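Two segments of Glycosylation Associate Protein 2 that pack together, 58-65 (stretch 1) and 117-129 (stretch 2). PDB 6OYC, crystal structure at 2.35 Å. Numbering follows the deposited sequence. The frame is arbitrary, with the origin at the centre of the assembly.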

# COMPACT_ATOMS: atom_id res chain seq x y z
N ARG B 58 -5.90 23.76 14.17
CA ARG B 58 -6.77 23.04 13.25
C ARG B 58 -6.04 22.80 11.93
O ARG B 58 -5.27 23.65 11.47
N LYS B 59 -6.25 21.62 11.35
CA LYS B 59 -5.61 21.21 10.10
C LYS B 59 -6.39 21.76 8.91
O LYS B 59 -7.62 21.81 8.94
N ILE B 60 -5.67 22.18 7.88
CA ILE B 60 -6.27 22.44 6.57
C ILE B 60 -5.91 21.25 5.70
O ILE B 60 -4.73 21.01 5.41
N SER B 61 -6.92 20.49 5.28
CA SER B 61 -6.68 19.18 4.71
C SER B 61 -6.44 19.19 3.20
O SER B 61 -5.94 18.20 2.65
N ALA B 62 -6.78 20.29 2.52
CA ALA B 62 -6.49 20.36 1.10
C ALA B 62 -6.36 21.82 0.67
O ALA B 62 -6.97 22.72 1.26
N LEU B 63 -5.55 22.02 -0.36
CA LEU B 63 -5.43 23.29 -1.05
C LEU B 63 -6.05 23.11 -2.43
O LEU B 63 -5.57 22.30 -3.23
N LEU B 64 -7.11 23.85 -2.71
CA LEU B 64 -7.83 23.71 -3.97
C LEU B 64 -7.49 24.90 -4.86
O LEU B 64 -7.84 26.04 -4.54
N LEU B 65 -6.84 24.63 -5.97
CA LEU B 65 -6.40 25.67 -6.89
C LEU B 65 -7.31 25.63 -8.11
O LEU B 65 -7.31 24.65 -8.86
N GLN B 117 -18.16 15.95 -7.39
CA GLN B 117 -17.29 14.79 -7.16
C GLN B 117 -16.15 15.17 -6.22
O GLN B 117 -15.89 14.47 -5.23
N LEU B 118 -15.49 16.30 -6.49
CA LEU B 118 -14.32 16.68 -5.70
C LEU B 118 -14.72 17.02 -4.27
O LEU B 118 -14.01 16.67 -3.32
N ILE B 119 -15.84 17.72 -4.10
CA ILE B 119 -16.33 18.01 -2.75
C ILE B 119 -16.56 16.71 -1.98
O ILE B 119 -16.15 16.57 -0.83
N ARG B 120 -17.22 15.74 -2.62
CA ARG B 120 -17.49 14.46 -1.96
C ARG B 120 -16.19 13.74 -1.62
O ARG B 120 -16.07 13.15 -0.54
N GLN B 121 -15.22 13.77 -2.53
CA GLN B 121 -13.92 13.14 -2.28
C GLN B 121 -13.19 13.81 -1.11
O GLN B 121 -12.59 13.13 -0.28
N PHE B 122 -13.19 15.14 -1.07
CA PHE B 122 -12.68 15.83 0.11
C PHE B 122 -13.39 15.32 1.36
O PHE B 122 -12.74 14.88 2.33
N TYR B 123 -14.73 15.34 1.34
CA TYR B 123 -15.52 15.01 2.52
C TYR B 123 -15.17 13.63 3.08
O TYR B 123 -15.11 13.44 4.29
N LYS B 124 -14.92 12.66 2.21
CA LYS B 124 -14.78 11.29 2.71
C LYS B 124 -13.42 10.68 2.42
O LYS B 124 -13.21 9.51 2.76
N GLY B 125 -12.48 11.46 1.86
CA GLY B 125 -11.22 10.89 1.42
C GLY B 125 -9.97 11.50 2.01
O GLY B 125 -8.86 11.10 1.62
N LEU B 126 -10.10 12.44 2.95
CA LEU B 126 -8.96 13.19 3.47
C LEU B 126 -8.64 12.82 4.92
O LEU B 126 -7.94 13.56 5.61
N PHE B 127 -9.14 11.68 5.39
CA PHE B 127 -8.87 11.26 6.75
C PHE B 127 -7.39 10.91 6.93
O PHE B 127 -6.69 10.55 5.97
N ILE B 128 -6.93 11.01 8.16
CA ILE B 128 -5.58 10.60 8.52
C ILE B 128 -5.59 9.12 8.88
O ILE B 128 -6.55 8.60 9.46
N GLY B 129 -4.51 8.42 8.57
CA GLY B 129 -4.41 7.01 8.86
C GLY B 129 -4.69 6.14 7.64
O GLY B 129 -5.09 6.61 6.57

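The strand that ends stretch 1 runs nearly antiparallel to the helix of stretch 2, at 170° between their directions, and the two axes come no closer than 11.3 Å. Side chains fill this gap, and the contact is made without a single hydrogen bond across it; 325 Å² is buried in all.

Leu-126, which follows the helix, has the most surface covered. Its CA-to-CB bond points toward stretch 1, and with chi1 m and chi2 t the extended side chain places CD1 against two consecutive residues, 3.9 Å from CB of Ser-61 and 3.9 Å from CB of Ala-62. The backbones are nearest here, with 6.5 Å between CA of Ser-61 and CA of Leu-126, so short side chains on stretch 1 suffice to meet the leucine.

Where the backbones diverge, larger groups take over. Leu-64 points toward the helix with chi1 t and chi2 p, and its CD1 lies 3.6 Å from CD2 of Leu-118, which adopts the same rotamer and also points inward. The intervening Leu-63 points away, as expected from the alternation of a strand.

Phe-122 links these two ends. Its CA-to-CB bond is directed sideways, but chi1 m brings the ring nearer to the strand. CB of Ala-62 sits over one face, 3.9 Å from CZ of Phe-122 and 22° off the ring normal, in a CH-pi contact; CB of Leu-64 lies at the edge, 4.3 Å from CE2 of Phe-122.

At the exposed margin, Lys-59 reaches toward stretch 2 with its first three chi angles t. Its NZ comes within 3.5 Å of CG2 of Ile-128, whose chi1 is p and chi2 t. This amine meets a methyl group and gains no polar partner from stretch 2, so the contact remains one of van der Waals packing.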

# COMPACT_ATOMS: atom_id res chain seq x y z
CB ARG B 58 -8.07 23.80 13.03
CG ARG B 58 -7.91 25.13 12.34
CD ARG B 58 -8.19 25.05 10.83
NE ARG B 58 -7.90 26.31 10.13
CZ ARG B 58 -6.67 26.79 9.92
NH1 ARG B 58 -5.60 26.13 10.32
NH2 ARG B 58 -6.53 27.94 9.28
CB LYS B 59 -5.55 19.67 10.04
CG LYS B 59 -4.85 19.05 8.82
CD LYS B 59 -5.16 17.53 8.73
CE LYS B 59 -4.29 16.78 7.71
NZ LYS B 59 -3.25 15.89 8.33
CB ILE B 60 -5.79 23.76 5.95
CG1 ILE B 60 -6.03 24.92 6.92
CG2 ILE B 60 -6.53 24.00 4.64
CD1 ILE B 60 -5.64 26.28 6.37
CB SER B 61 -7.86 18.26 5.04
OG SER B 61 -7.80 17.86 6.39
CB ALA B 62 -7.57 19.67 0.26
CB LEU B 63 -3.97 23.73 -1.16
CG LEU B 63 -3.67 24.95 -2.05
CD1 LEU B 63 -4.41 26.16 -1.51
CD2 LEU B 63 -2.15 25.22 -2.17
CB LEU B 64 -9.33 23.60 -3.75
CG LEU B 64 -10.10 23.58 -5.07
CD1 LEU B 64 -9.63 22.44 -5.98
CD2 LEU B 64 -11.60 23.51 -4.83
CB LEU B 65 -4.93 25.47 -7.27
CG LEU B 65 -3.93 25.53 -6.10
CD1 LEU B 65 -2.48 25.26 -6.55
CD2 LEU B 65 -4.03 26.87 -5.37
CB GLN B 117 -16.75 14.25 -8.48
CG GLN B 117 -15.81 13.09 -8.31
CD GLN B 117 -15.27 12.51 -9.63
OE1 GLN B 117 -15.46 11.32 -9.94
NE2 GLN B 117 -14.62 13.36 -10.41
CB LEU B 118 -13.59 17.86 -6.34
CG LEU B 118 -12.29 18.21 -5.59
CD1 LEU B 118 -11.34 17.00 -5.59
CD2 LEU B 118 -11.61 19.46 -6.17
CB ILE B 119 -17.60 18.86 -2.83
CG1 ILE B 119 -17.24 20.27 -3.33
CG2 ILE B 119 -18.35 18.87 -1.47
CD1 ILE B 119 -18.37 20.97 -3.99
CB ARG B 120 -18.37 13.59 -2.88
CG ARG B 120 -19.08 12.45 -2.19
CD ARG B 120 -20.09 12.99 -1.19
NE ARG B 120 -20.92 11.96 -0.57
CZ ARG B 120 -21.72 12.20 0.48
NH1 ARG B 120 -21.77 13.41 1.01
NH2 ARG B 120 -22.45 11.22 1.00
CB GLN B 121 -13.05 13.19 -3.53
CG GLN B 121 -13.54 12.34 -4.69
CD GLN B 121 -12.73 12.59 -5.97
OE1 GLN B 121 -12.55 13.73 -6.39
NE2 GLN B 121 -12.24 11.53 -6.57
CB PHE B 122 -12.90 17.35 -0.04
CG PHE B 122 -11.93 18.04 -0.97
CD1 PHE B 122 -10.88 17.34 -1.56
CD2 PHE B 122 -12.05 19.41 -1.23
CE1 PHE B 122 -9.97 18.00 -2.42
CE2 PHE B 122 -11.16 20.07 -2.07
CZ PHE B 122 -10.12 19.37 -2.67
CB TYR B 123 -17.01 15.08 2.19
CG TYR B 123 -17.90 15.15 3.41
CD1 TYR B 123 -17.65 16.08 4.41
CD2 TYR B 123 -18.98 14.29 3.56
CE1 TYR B 123 -18.45 16.17 5.52
CE2 TYR B 123 -19.80 14.37 4.69
CZ TYR B 123 -19.51 15.32 5.66
OH TYR B 123 -20.28 15.43 6.79
CB LYS B 124 -15.91 10.42 2.15
CG LYS B 124 -17.28 10.82 2.75
CD LYS B 124 -18.29 9.67 2.75
CE LYS B 124 -19.63 10.11 3.36
NZ LYS B 124 -20.68 9.02 3.27
CB LEU B 126 -9.22 14.70 3.34
CG LEU B 126 -9.24 15.28 1.91
CD1 LEU B 126 -9.62 16.77 1.85
CD2 LEU B 126 -7.89 15.06 1.24
CB PHE B 127 -9.75 10.05 7.14
CG PHE B 127 -9.61 8.85 6.20
CD1 PHE B 127 -10.39 8.75 5.05
CD2 PHE B 127 -8.67 7.85 6.46
CE1 PHE B 127 -10.26 7.66 4.18
CE2 PHE B 127 -8.52 6.76 5.59
CZ PHE B 127 -9.31 6.67 4.45
CB ILE B 128 -5.04 11.47 9.67
CG1 ILE B 128 -6.05 11.46 10.81
CG2 ILE B 128 -4.79 12.89 9.19
CD1 ILE B 128 -5.58 12.10 12.07